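Side-chain contacts in uncharacterized peroxidase-related protein (Silicibacter sp., PDB 2PFX), which is of unknown function but belongs to the AhpD-like clan and is probably a peroxidase-related oxidoreductase, assembled from six all-helical chains: residues A[27-30]-A[31-35]; A[103-106]-A[107-111]; A[151-154]-A[155-159]; A[166-169]-A[170-173]. All coordinates share one frame; numbering follows the deposited sequence. Where two conformers were deposited one is given.

Contact 1. Residues A[27-30]-A[31-35]; sequences FEIC and QEKLG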
loop_
_atom_site.group_PDB
_atom_site.type_symbol
_atom_site.label_atom_id
_atom_site.label_comp_id
_atom_site.label_asym_id
_atom_site.label_seq_id
_atom_site.Cartn_x
_atom_site.Cartn_y
_atom_site.Cartn_z
ATOM N N PHE A 27 7.784 -32.782 -26.243
ATOM C CA PHE A 27 7.485 -31.564 -26.969
ATOM C C PHE A 27 6.744 -31.851 -28.253
ATOM O O PHE A 27 5.942 -31.019 -28.687
ATOM C CB PHE A 27 8.796 -30.816 -27.214
ATOM C CG PHE A 27 9.299 -30.038 -25.999
ATOM C CD1 PHE A 27 8.715 -30.097 -24.753
ATOM C CD2 PHE A 27 10.414 -29.229 -26.170
ATOM C CE1 PHE A 27 9.186 -29.378 -23.680
ATOM C CE2 PHE A 27 10.892 -28.482 -25.107
ATOM C CZ PHE A 27 10.270 -28.559 -23.884
ATOM N N GLU A 28 6.996 -32.999 -28.864
ATOM C CA GLU A 28 6.192 -33.315 -30.053
ATOM C C GLU A 28 4.725 -33.460 -29.690
ATOM O O GLU A 28 3.788 -33.078 -30.391
ATOM C CB GLU A 28 6.750 -34.594 -30.682
ATOM C CG GLU A 28 8.035 -34.329 -31.442
ATOM C CD GLU A 28 8.966 -35.508 -31.540
ATOM O OE1 GLU A 28 8.620 -36.614 -31.085
ATOM O OE2 GLU A 28 10.058 -35.279 -32.101
ATOM N N ILE A 29 4.546 -34.050 -28.510
ATOM C CA ILE A 29 3.183 -34.270 -28.034
ATOM C C ILE A 29 2.488 -32.955 -27.737
ATOM O O ILE A 29 1.330 -32.704 -28.110
ATOM C CB ILE A 29 3.245 -35.210 -26.812
ATOM C CG1 ILE A 29 3.678 -36.638 -27.080
ATOM C CG2 ILE A 29 1.890 -35.193 -26.125
ATOM C CD1 ILE A 29 2.742 -37.675 -27.630
ATOM N N CYS A 30 3.149 -32.016 -27.062
ATOM C CA CYS A 30 2.578 -30.699 -26.775
ATOM C C CYS A 30 2.144 -29.988 -28.047
ATOM O O CYS A 30 1.082 -29.406 -28.204
ATOM C CB CYS A 30 3.592 -29.805 -26.033
ATOM S SG CYS A 30 4.133 -30.327 -24.398
ATOM N N GLN A 31 3.058 -30.012 -29.028
ATOM C CA GLN A 31 2.863 -29.352 -30.313
ATOM C C GLN A 31 1.589 -29.853 -30.958
ATOM O O GLN A 31 0.797 -29.116 -31.526
ATOM C CB GLN A 31 4.039 -29.661 -31.223
ATOM C CG GLN A 31 4.102 -29.064 -32.603
ATOM C CD GLN A 31 3.789 -27.593 -32.716
ATOM O OE1 GLN A 31 2.705 -27.313 -33.236
ATOM N NE2 GLN A 31 4.647 -26.676 -32.292
ATOM N N GLU A 32 1.424 -31.167 -30.833
ATOM C CA GLU A 32 0.228 -31.807 -31.359
ATOM C C GLU A 32 -1.002 -31.389 -30.565
ATOM O O GLU A 32 -2.037 -31.049 -31.148
ATOM C CB GLU A 32 0.514 -33.310 -31.342
ATOM C CG GLU A 32 -0.493 -34.349 -31.733
ATOM C CD GLU A 32 -1.156 -34.161 -33.086
ATOM O OE1 GLU A 32 -0.408 -33.825 -34.024
ATOM O OE2 GLU A 32 -2.389 -34.293 -33.186
ATOM N N LYS A 33 -0.936 -31.444 -29.245
ATOM C CA LYS A 33 -2.083 -31.198 -28.353
ATOM C C LYS A 33 -2.494 -29.728 -28.328
ATOM O O LYS A 33 -3.698 -29.466 -28.217
ATOM C CB LYS A 33 -1.675 -31.703 -26.988
ATOM C CG LYS A 33 -2.563 -32.098 -25.851
ATOM C CD LYS A 33 -2.187 -31.543 -24.474
ATOM C CE LYS A 33 -1.642 -32.594 -23.521
ATOM N NZ LYS A 33 -0.152 -32.577 -23.419
ATOM N N LEU A 34 -1.501 -28.860 -28.407
ATOM C CA LEU A 34 -1.565 -27.433 -28.155
ATOM C C LEU A 34 -1.344 -26.537 -29.364
ATOM O O LEU A 34 -1.644 -25.333 -29.349
ATOM C CB LEU A 34 -0.496 -27.047 -27.104
ATOM C CG LEU A 34 -0.538 -27.849 -25.801
ATOM C CD1 LEU A 34 0.411 -27.252 -24.767
ATOM C CD2 LEU A 34 -1.958 -27.931 -25.267
ATOM N N GLY A 35 -0.778 -27.083 -30.435
ATOM C CA GLY A 35 -0.440 -26.285 -31.587
ATOM C C GLY A 35 0.871 -25.556 -31.431
ATOM O O GLY A 35 1.344 -24.857 -32.327
#
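Phe27 opens the last turns of helix 21-34, and its carbonyl O accepts the backbone N of Gln31 at 3.1 Å. The Phe27 ring leads away from this turn. Glu28 repeats the step, with Glu32 N bonded to Glu28 O at 3.1 Å. Its carboxylate turns outward, and its OE2 is taken up by Gln24, one turn earlier. Ile29 O receives Lys33 N at 2.8 Å, in a bond running nearly along the C=O axis. The Lys33 side chain starts with CG anti to the backbone N (chi1 -159°) and then bends at each later torsion. This curls it back over the preceding turn, where NZ lies 4.3 Å from Ile29 CG2. This is a loose approach of an amine to a methyl. Cys30 makes the last of the four bonds, a short one of 2.6 Å from Leu34 N to Cys30 O. The leucine side chain also covers this carbonyl, with Leu34 CG 3.3 Å from Cys30 O. Its CD1 reaches back to 4.3 Å from Cys30 CB. The helix stops at Gly35, whose positive phi of 82° would press a side chain against the carbonyl before it. Among the neighbouring parts of the fold, Phe27 packs on Met15, Leu19, Val37 and Ala45 from loops. Helix 39-44 covers the same face, its Leu41 touching both Phe27 and Cys30.

Contact 2. Residues A[103-106]-A[107-111]; sequences DPQL and GEMLV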
loop_
_atom_site.group_PDB
_atom_site.type_symbol
_atom_site.label_atom_id
_atom_site.label_comp_id
_atom_site.label_asym_id
_atom_site.label_seq_id
_atom_site.Cartn_x
_atom_site.Cartn_y
_atom_site.Cartn_z
ATOM N N ASP A 103 -16.029 -17.245 -25.031
ATOM C CA ASP A 103 -16.436 -15.913 -24.656
ATOM C C ASP A 103 -15.196 -15.032 -24.479
ATOM O O ASP A 103 -14.658 -14.912 -23.385
ATOM C CB ASP A 103 -17.272 -15.863 -23.380
ATOM C CG ASP A 103 -17.911 -14.503 -23.118
ATOM O OD1 ASP A 103 -17.647 -13.514 -23.827
ATOM O OD2 ASP A 103 -18.712 -14.384 -22.155
ATOM N N PRO A 104 -14.726 -14.457 -25.571
ATOM C CA PRO A 104 -13.560 -13.571 -25.511
ATOM C C PRO A 104 -13.731 -12.459 -24.491
ATOM O O PRO A 104 -12.716 -12.133 -23.850
ATOM C CB PRO A 104 -13.485 -13.029 -26.936
ATOM C CG PRO A 104 -13.996 -14.172 -27.761
ATOM C CD PRO A 104 -15.201 -14.633 -26.961
ATOM N N GLN A 105 -14.952 -11.925 -24.353
ATOM C CA GLN A 105 -15.171 -10.825 -23.420
ATOM C C GLN A 105 -14.929 -11.232 -21.975
ATOM O O GLN A 105 -14.469 -10.430 -21.162
ATOM C CB GLN A 105 -16.595 -10.254 -23.549
ATOM C CG GLN A 105 -16.705 -8.885 -22.900
ATOM C CD GLN A 105 -18.091 -8.546 -22.405
ATOM O OE1 GLN A 105 -18.955 -9.407 -22.264
ATOM N NE2 GLN A 105 -18.308 -7.264 -22.135
ATOM N N LEU A 106 -15.241 -12.477 -21.640
ATOM C CA LEU A 106 -14.973 -12.927 -20.277
ATOM C C LEU A 106 -13.467 -12.934 -20.011
ATOM O O LEU A 106 -13.027 -12.495 -18.946
ATOM C CB LEU A 106 -15.522 -14.327 -20.021
ATOM C CG LEU A 106 -15.255 -14.927 -18.638
ATOM C CD1 LEU A 106 -15.999 -14.113 -17.595
ATOM C CD2 LEU A 106 -15.630 -16.400 -18.604
ATOM N N GLY A 107 -12.692 -13.421 -20.984
ATOM C CA GLY A 107 -11.237 -13.369 -20.779
ATOM C C GLY A 107 -10.722 -11.971 -20.546
ATOM O O GLY A 107 -9.839 -11.783 -19.706
ATOM N N GLU A 108 -11.302 -11.009 -21.276
ATOM C CA GLU A 108 -10.785 -9.646 -21.150
ATOM C C GLU A 108 -11.133 -9.060 -19.808
ATOM O O GLU A 108 -10.349 -8.375 -19.151
ATOM C CB GLU A 108 -11.327 -8.795 -22.302
ATOM C CG GLU A 108 -10.864 -9.304 -23.655
ATOM C CD GLU A 108 -9.372 -9.098 -23.813
ATOM O OE1 GLU A 108 -9.009 -7.906 -23.964
ATOM O OE2 GLU A 108 -8.579 -10.063 -23.791
HETATM N N MSE A 109 -12.363 -9.336 -19.402
HETATM C CA MSE A 109 -12.837 -8.879 -18.107
HETATM C C MSE A 109 -11.958 -9.397 -16.987
HETATM O O MSE A 109 -11.621 -8.646 -16.085
HETATM C CB MSE A 109 -14.296 -9.302 -17.871
HETATM C CG MSE A 109 -15.303 -8.527 -18.696
HETATM SE SE MSE A 109 -17.033 -9.410 -18.584
HETATM C CE MSE A 109 -18.008 -7.786 -18.904
ATOM N N LEU A 110 -11.569 -10.666 -17.008
ATOM C CA LEU A 110 -10.788 -11.229 -15.911
ATOM C C LEU A 110 -9.363 -10.687 -15.948
ATOM O O LEU A 110 -8.733 -10.503 -14.919
ATOM C CB LEU A 110 -10.800 -12.755 -15.962
ATOM C CG LEU A 110 -12.165 -13.443 -15.871
ATOM C CD1 LEU A 110 -12.044 -14.950 -15.670
ATOM C CD2 LEU A 110 -13.025 -12.902 -14.740
ATOM N N VAL A 111 -8.902 -10.432 -17.181
ATOM C CA VAL A 111 -7.540 -9.907 -17.321
ATOM C C VAL A 111 -7.459 -8.498 -16.750
ATOM O O VAL A 111 -6.487 -8.109 -16.088
ATOM C CB VAL A 111 -7.127 -9.943 -18.800
ATOM C CG1 VAL A 111 -5.966 -8.999 -19.074
ATOM C CG2 VAL A 111 -6.762 -11.365 -19.195
#
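Leu106 and Leu110 meet one turn apart in the first turns of helix 104-112, a helix start with Asp103 as its N-cap. Leu106 CD1 lies 4.3 Å from Leu110 CG. Leu110 CG also sits over the backbone, 3.3 Å from Leu106 O. In the modelled conformer of Gln105, a second pair forms: the methyl CE of selenomethionine Met109 comes 3.3 Å from Gln105 NE2. This meeting is tentative, because the glutamine was deposited in two conformers. The two chains are extended and cross at a slant. Behind them the backbone sets the spacing, with Met109 N bonded to Gln105 O at 3.0 Å and Leu110 N to Leu106 O at the same length.

Further out, Met75 of helix 70-84 touches both leucines, and Val97 and Ser101 of helix 87-101 touch Leu106. Glu108 bends away to a salt bridge with Arg191, and Met109 packs on Phe87 of the second subunit. The cap closes the helix start with one carboxylate oxygen. Asp103 CG stands anti to its own N (chi1 -170°), and its OD1 takes two weak bonds, from Gln105 N at 3.2 Å and from Leu106 N at 3.4 Å.

Contact 3. Residues A[151-154]-A[155-159]; sequences HGFN and DRDIW. With ACT (acetate ion), chain C.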
loop_
_atom_site.group_PDB
_atom_site.type_symbol
_atom_site.label_atom_id
_atom_site.label_comp_id
_atom_site.label_asym_id
_atom_site.label_seq_id
_atom_site.Cartn_x
_atom_site.Cartn_y
_atom_site.Cartn_z
ATOM N N HIS A 151 -21.739 -20.856 -0.672
ATOM C CA HIS A 151 -22.074 -20.895 -2.081
ATOM C C HIS A 151 -21.733 -22.229 -2.747
ATOM O O HIS A 151 -21.637 -22.261 -3.969
ATOM C CB HIS A 151 -21.383 -19.757 -2.831
ATOM C CG HIS A 151 -21.898 -18.437 -2.360
ATOM N ND1 HIS A 151 -23.079 -17.911 -2.849
ATOM C CD2 HIS A 151 -21.411 -17.560 -1.472
ATOM C CE1 HIS A 151 -23.275 -16.748 -2.253
ATOM N NE2 HIS A 151 -22.275 -16.496 -1.409
ATOM N N GLY A 152 -21.623 -23.286 -1.952
ATOM C CA GLY A 152 -21.649 -24.634 -2.437
ATOM C C GLY A 152 -20.308 -25.319 -2.522
ATOM O O GLY A 152 -20.292 -26.486 -2.931
ATOM N N PHE A 153 -19.217 -24.643 -2.136
ATOM C CA PHE A 153 -17.922 -25.319 -2.095
ATOM C C PHE A 153 -17.742 -26.123 -0.814
ATOM O O PHE A 153 -17.993 -25.627 0.284
ATOM C CB PHE A 153 -16.777 -24.308 -2.201
ATOM C CG PHE A 153 -16.790 -23.549 -3.515
ATOM C CD1 PHE A 153 -16.451 -24.204 -4.692
ATOM C CD2 PHE A 153 -17.140 -22.220 -3.566
ATOM C CE1 PHE A 153 -16.439 -23.521 -5.902
ATOM C CE2 PHE A 153 -17.107 -21.521 -4.756
ATOM C CZ PHE A 153 -16.749 -22.175 -5.921
ATOM N N ASN A 154 -17.291 -27.367 -0.950
ATOM C CA ASN A 154 -16.933 -28.126 0.229
ATOM C C ASN A 154 -15.445 -27.924 0.554
ATOM O O ASN A 154 -14.742 -27.135 -0.070
ATOM C CB ASN A 154 -17.297 -29.585 0.026
ATOM C CG ASN A 154 -16.475 -30.328 -0.990
ATOM O OD1 ASN A 154 -15.473 -29.821 -1.485
ATOM N ND2 ASN A 154 -16.905 -31.547 -1.308
ATOM N N ASP A 155 -14.942 -28.634 1.554
ATOM C CA ASP A 155 -13.600 -28.312 2.047
ATOM C C ASP A 155 -12.546 -28.786 1.054
ATOM O O ASP A 155 -11.490 -28.162 0.964
ATOM C CB ASP A 155 -13.349 -28.919 3.413
ATOM C CG ASP A 155 -13.890 -28.088 4.550
ATOM O OD1 ASP A 155 -14.591 -27.084 4.296
ATOM O OD2 ASP A 155 -13.609 -28.446 5.712
ATOM N N ARG A 156 -12.853 -29.847 0.326
ATOM C CA ARG A 156 -11.918 -30.272 -0.712
ATOM C C ARG A 156 -11.845 -29.193 -1.776
ATOM O O ARG A 156 -10.797 -28.899 -2.323
ATOM C CB ARG A 156 -12.366 -31.618 -1.265
ATOM C CG ARG A 156 -11.663 -32.075 -2.511
ATOM C CD ARG A 156 -10.136 -32.243 -2.463
ATOM N NE ARG A 156 -9.743 -32.014 -3.875
ATOM C CZ ARG A 156 -9.757 -32.912 -4.848
ATOM N NH1 ARG A 156 -10.089 -34.176 -4.649
ATOM N NH2 ARG A 156 -9.406 -32.569 -6.080
ATOM N N ASP A 157 -12.977 -28.578 -2.093
ATOM C CA ASP A 157 -13.005 -27.537 -3.099
ATOM C C ASP A 157 -12.161 -26.334 -2.657
ATOM O O ASP A 157 -11.448 -25.740 -3.463
ATOM C CB ASP A 157 -14.436 -27.062 -3.333
ATOM C CG ASP A 157 -15.329 -28.108 -3.943
ATOM O OD1 ASP A 157 -14.808 -29.118 -4.457
ATOM O OD2 ASP A 157 -16.561 -27.904 -3.900
ATOM N N ILE A 158 -12.297 -25.956 -1.397
ATOM C CA ILE A 158 -11.535 -24.829 -0.849
ATOM C C ILE A 158 -10.047 -25.120 -0.949
ATOM O O ILE A 158 -9.229 -24.284 -1.343
ATOM C CB ILE A 158 -11.971 -24.548 0.602
ATOM C CG1 ILE A 158 -13.465 -24.261 0.718
ATOM C CG2 ILE A 158 -11.147 -23.411 1.177
ATOM C CD1 ILE A 158 -13.929 -23.844 2.101
ATOM N N TRP A 159 -9.661 -26.351 -0.620
ATOM C CA TRP A 159 -8.268 -26.769 -0.770
ATOM C C TRP A 159 -7.768 -26.593 -2.206
ATOM O O TRP A 159 -6.668 -26.107 -2.491
ATOM C CB TRP A 159 -8.101 -28.233 -0.376
ATOM C CG TRP A 159 -6.708 -28.744 -0.568
ATOM C CD1 TRP A 159 -6.206 -29.461 -1.607
ATOM C CD2 TRP A 159 -5.607 -28.548 0.349
ATOM N NE1 TRP A 159 -4.868 -29.737 -1.406
ATOM C CE2 TRP A 159 -4.488 -29.181 -0.206
ATOM C CE3 TRP A 159 -5.485 -27.903 1.578
ATOM C CZ2 TRP A 159 -3.249 -29.185 0.428
ATOM C CZ3 TRP A 159 -4.261 -27.899 2.226
ATOM C CH2 TRP A 159 -3.162 -28.545 1.635
HETATM C C ACT C . -24.921 -20.818 -4.353
HETATM O O ACT C . -24.555 -19.694 -4.674
HETATM O OXT ACT C . -25.202 -21.086 -3.200
HETATM C CH3 ACT C . -25.006 -21.884 -5.385
#
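Asn154 and Asp157 join the loop to the first turn of helix 155-178. The side chain of Asp157 bonds back to the backbone: Asn154 N donates to Asp157 OD2 at 3.1 Å, meeting it from above the carboxylate plane, 50° out. Asp157 CG lies anti to its own carbonyl carbon (chi1 -66°), which turns the carboxylate back toward the loop. The regular helical bond follows, from Ile158 N to Asn154 O at 3.0 Å. With an alanine in place of Asp157, Asn154 N would probably lose its acceptor, and the loop before the helix would be freer to turn.

The apolar contacts lie beside these bonds. Phe153 CD1 is 3.8 Å from Asp157 CB, and ring and carboxylate planes stand 89° apart. Phe153 CB approaches Ile158 CG1 at 4.4 Å, while Leu148 touches both side chains from helix 142-150.

Other polar side chains find partners beyond the turn. Arg156 makes salt bridges with Glu65 and Asp160, and Asp155 OD2 accepts from Asp12 N of the third subunit. His151 ND1 donates to acetate O at 2.9 Å, with that oxygen in the ring plane. The acetate is probably from the crystallisation liquor.

Gly152 is the C-prime residue of a Schellman motif that ends helix 142-150. Asn154 is the next N-cap, and the Asp157 bond is the return half of a capping box. Phe153 and Ile158, flanking the cap, form the hydrophobic staple often found at helix starts.

Contact 4. Residues A[166-169]-A[170-173]; sequences GFFN and MTNR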
loop_
_atom_site.group_PDB
_atom_site.type_symbol
_atom_site.label_atom_id
_atom_site.label_comp_id
_atom_site.label_asym_id
_atom_site.label_seq_id
_atom_site.Cartn_x
_atom_site.Cartn_y
_atom_site.Cartn_z
ATOM N N GLY A 166 -2.416 -20.401 -5.011
ATOM C CA GLY A 166 -1.013 -20.381 -4.603
ATOM C C GLY A 166 -0.079 -20.698 -5.755
ATOM O O GLY A 166 0.960 -20.041 -5.896
ATOM N N PHE A 167 -0.447 -21.678 -6.569
ATOM C CA PHE A 167 0.387 -22.048 -7.717
ATOM C C PHE A 167 0.616 -20.860 -8.635
ATOM O O PHE A 167 1.765 -20.668 -9.025
ATOM C CB PHE A 167 -0.232 -23.226 -8.463
ATOM C CG PHE A 167 0.571 -23.803 -9.606
ATOM C CD1 PHE A 167 1.764 -24.478 -9.425
ATOM C CD2 PHE A 167 0.077 -23.636 -10.890
ATOM C CE1 PHE A 167 2.448 -24.975 -10.519
ATOM C CE2 PHE A 167 0.719 -24.147 -11.990
ATOM C CZ PHE A 167 1.900 -24.831 -11.778
ATOM N N PHE A 168 -0.399 -20.054 -8.972
ATOM C CA PHE A 168 -0.136 -18.934 -9.876
ATOM C C PHE A 168 0.601 -17.824 -9.170
ATOM O O PHE A 168 1.258 -17.008 -9.828
ATOM C CB PHE A 168 -1.437 -18.436 -10.557
ATOM C CG PHE A 168 -1.695 -19.513 -11.623
ATOM C CD1 PHE A 168 -0.988 -19.482 -12.817
ATOM C CD2 PHE A 168 -2.591 -20.532 -11.367
ATOM C CE1 PHE A 168 -1.188 -20.482 -13.754
ATOM C CE2 PHE A 168 -2.809 -21.527 -12.311
ATOM C CZ PHE A 168 -2.105 -21.490 -13.503
ATOM N N ASN A 169 0.506 -17.788 -7.837
ATOM C CA ASN A 169 1.353 -16.827 -7.126
ATOM C C ASN A 169 2.836 -17.229 -7.236
ATOM O O ASN A 169 3.760 -16.414 -7.071
ATOM C CB ASN A 169 0.909 -16.722 -5.663
ATOM C CG ASN A 169 -0.163 -15.641 -5.548
ATOM O OD1 ASN A 169 0.177 -14.461 -5.555
ATOM N ND2 ASN A 169 -1.418 -16.034 -5.499
HETATM N N MSE A 170 3.087 -18.508 -7.505
HETATM C CA MSE A 170 4.448 -18.986 -7.750
HETATM C C MSE A 170 4.802 -18.656 -9.206
HETATM O O MSE A 170 5.788 -17.979 -9.476
HETATM C CB MSE A 170 4.660 -20.470 -7.517
HETATM C CG MSE A 170 5.959 -21.057 -8.087
HETATM SE SE MSE A 170 6.119 -22.939 -7.642
HETATM C CE MSE A 170 5.014 -23.432 -9.140
ATOM N N THR A 171 3.977 -19.149 -10.113
ATOM C CA THR A 171 4.369 -19.069 -11.517
ATOM C C THR A 171 4.385 -17.638 -11.990
ATOM O O THR A 171 5.244 -17.258 -12.798
ATOM C CB THR A 171 3.513 -19.956 -12.444
ATOM O OG1 THR A 171 2.172 -19.496 -12.548
ATOM C CG2 THR A 171 3.430 -21.368 -11.880
ATOM N N ASN A 172 3.490 -16.784 -11.501
ATOM C CA ASN A 172 3.600 -15.376 -11.883
ATOM C C ASN A 172 4.955 -14.785 -11.517
ATOM O O ASN A 172 5.477 -14.027 -12.320
ATOM C CB ASN A 172 2.560 -14.530 -11.178
ATOM C CG ASN A 172 1.120 -14.765 -11.485
ATOM O OD1 ASN A 172 0.245 -14.114 -10.916
ATOM N ND2 ASN A 172 0.911 -15.747 -12.338
ATOM N N ARG A 173 5.438 -15.152 -10.342
ATOM C CA ARG A 173 6.676 -14.544 -9.820
ATOM C C ARG A 173 7.878 -15.019 -10.604
ATOM O O ARG A 173 8.793 -14.265 -10.944
ATOM C CB ARG A 173 6.769 -14.838 -8.315
ATOM C CG ARG A 173 5.733 -13.992 -7.548
ATOM C CD ARG A 173 5.825 -14.100 -6.033
ATOM N NE ARG A 173 5.067 -12.979 -5.482
ATOM C CZ ARG A 173 3.772 -12.864 -5.305
ATOM N NH1 ARG A 173 2.970 -13.864 -5.631
ATOM N NH2 ARG A 173 3.269 -11.745 -4.799
#
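Asn169 and Arg173 carry the polar half of this turn of helix 155-178. Arg173 NH1 donates twice, to Asn169 OD1 at 2.9 Å and to Asn169 O at 3.0 Å. Both acceptors lie in the guanidinium plane, and the first bond falls on a lone pair of OD1. The amide and guanidinium are nearly coplanar, 21° apart, and the two side chains run side by side. The far edge of the arginine serves the assembly: NE and NH2 donate to Met133 O and Thr134 O of the third subunit. Replacing Arg173 by a leucine would probably leave Asn169 O without this donor and those two carbonyls of the neighbouring subunit without their mates. Asn84 ND2 also donates to Asn169 OD1, and Asn169 ND2 donates to Thr165 O and Thr134 OG1 of its own chain.

Phe167 O accepts two backbone donors, Thr171 N at 2.9 Å and Met170 N at 3.0 Å, the latter from above the carbonyl plane.

The apolar half centres on the Phe167 ring. Thr171 CG2 makes a CH-pi contact over one face, 3.9 Å from the centroid and 14° off the normal. With OG1 at chi1 68°, CG2 stands anti to the carbonyl carbon and over that ring. Selenomethionine Met170 CE presses on Phe167 CE1 at 3.3 Å. Thr171 OG1 lies 3.2 Å from Phe168 CD1 and is buried with no polar partner.

Phe167 and Phe168 pack on helix 48-63 within the chain. Asn169 packs on Arg173 of the third subunit and Arg173 on its Asn169, consistent with a subunit interface where one helix meets its own copy.

How the contacts relate
The four contacts follow one another along the chain. Each lies within one continuous stretch, so none closes a long loop, and none nests in or crosses another. Contact 1 finishes helix 21-34 near the N terminus. Contact 2 starts helix 104-112 beside helices 70-84 and 87-101, and faces the second subunit. Contact 3 turns the chain from helix 142-150 into helix 155-178. Contact 4 lies further along that same helix, the nearest of the four to the middle of the chain. Contacts 3 and 4 both meet the third subunit, and their nearest atoms are about 8 Å apart. Contacts 1 and 3 are farthest apart, with centres 33 Å from each other.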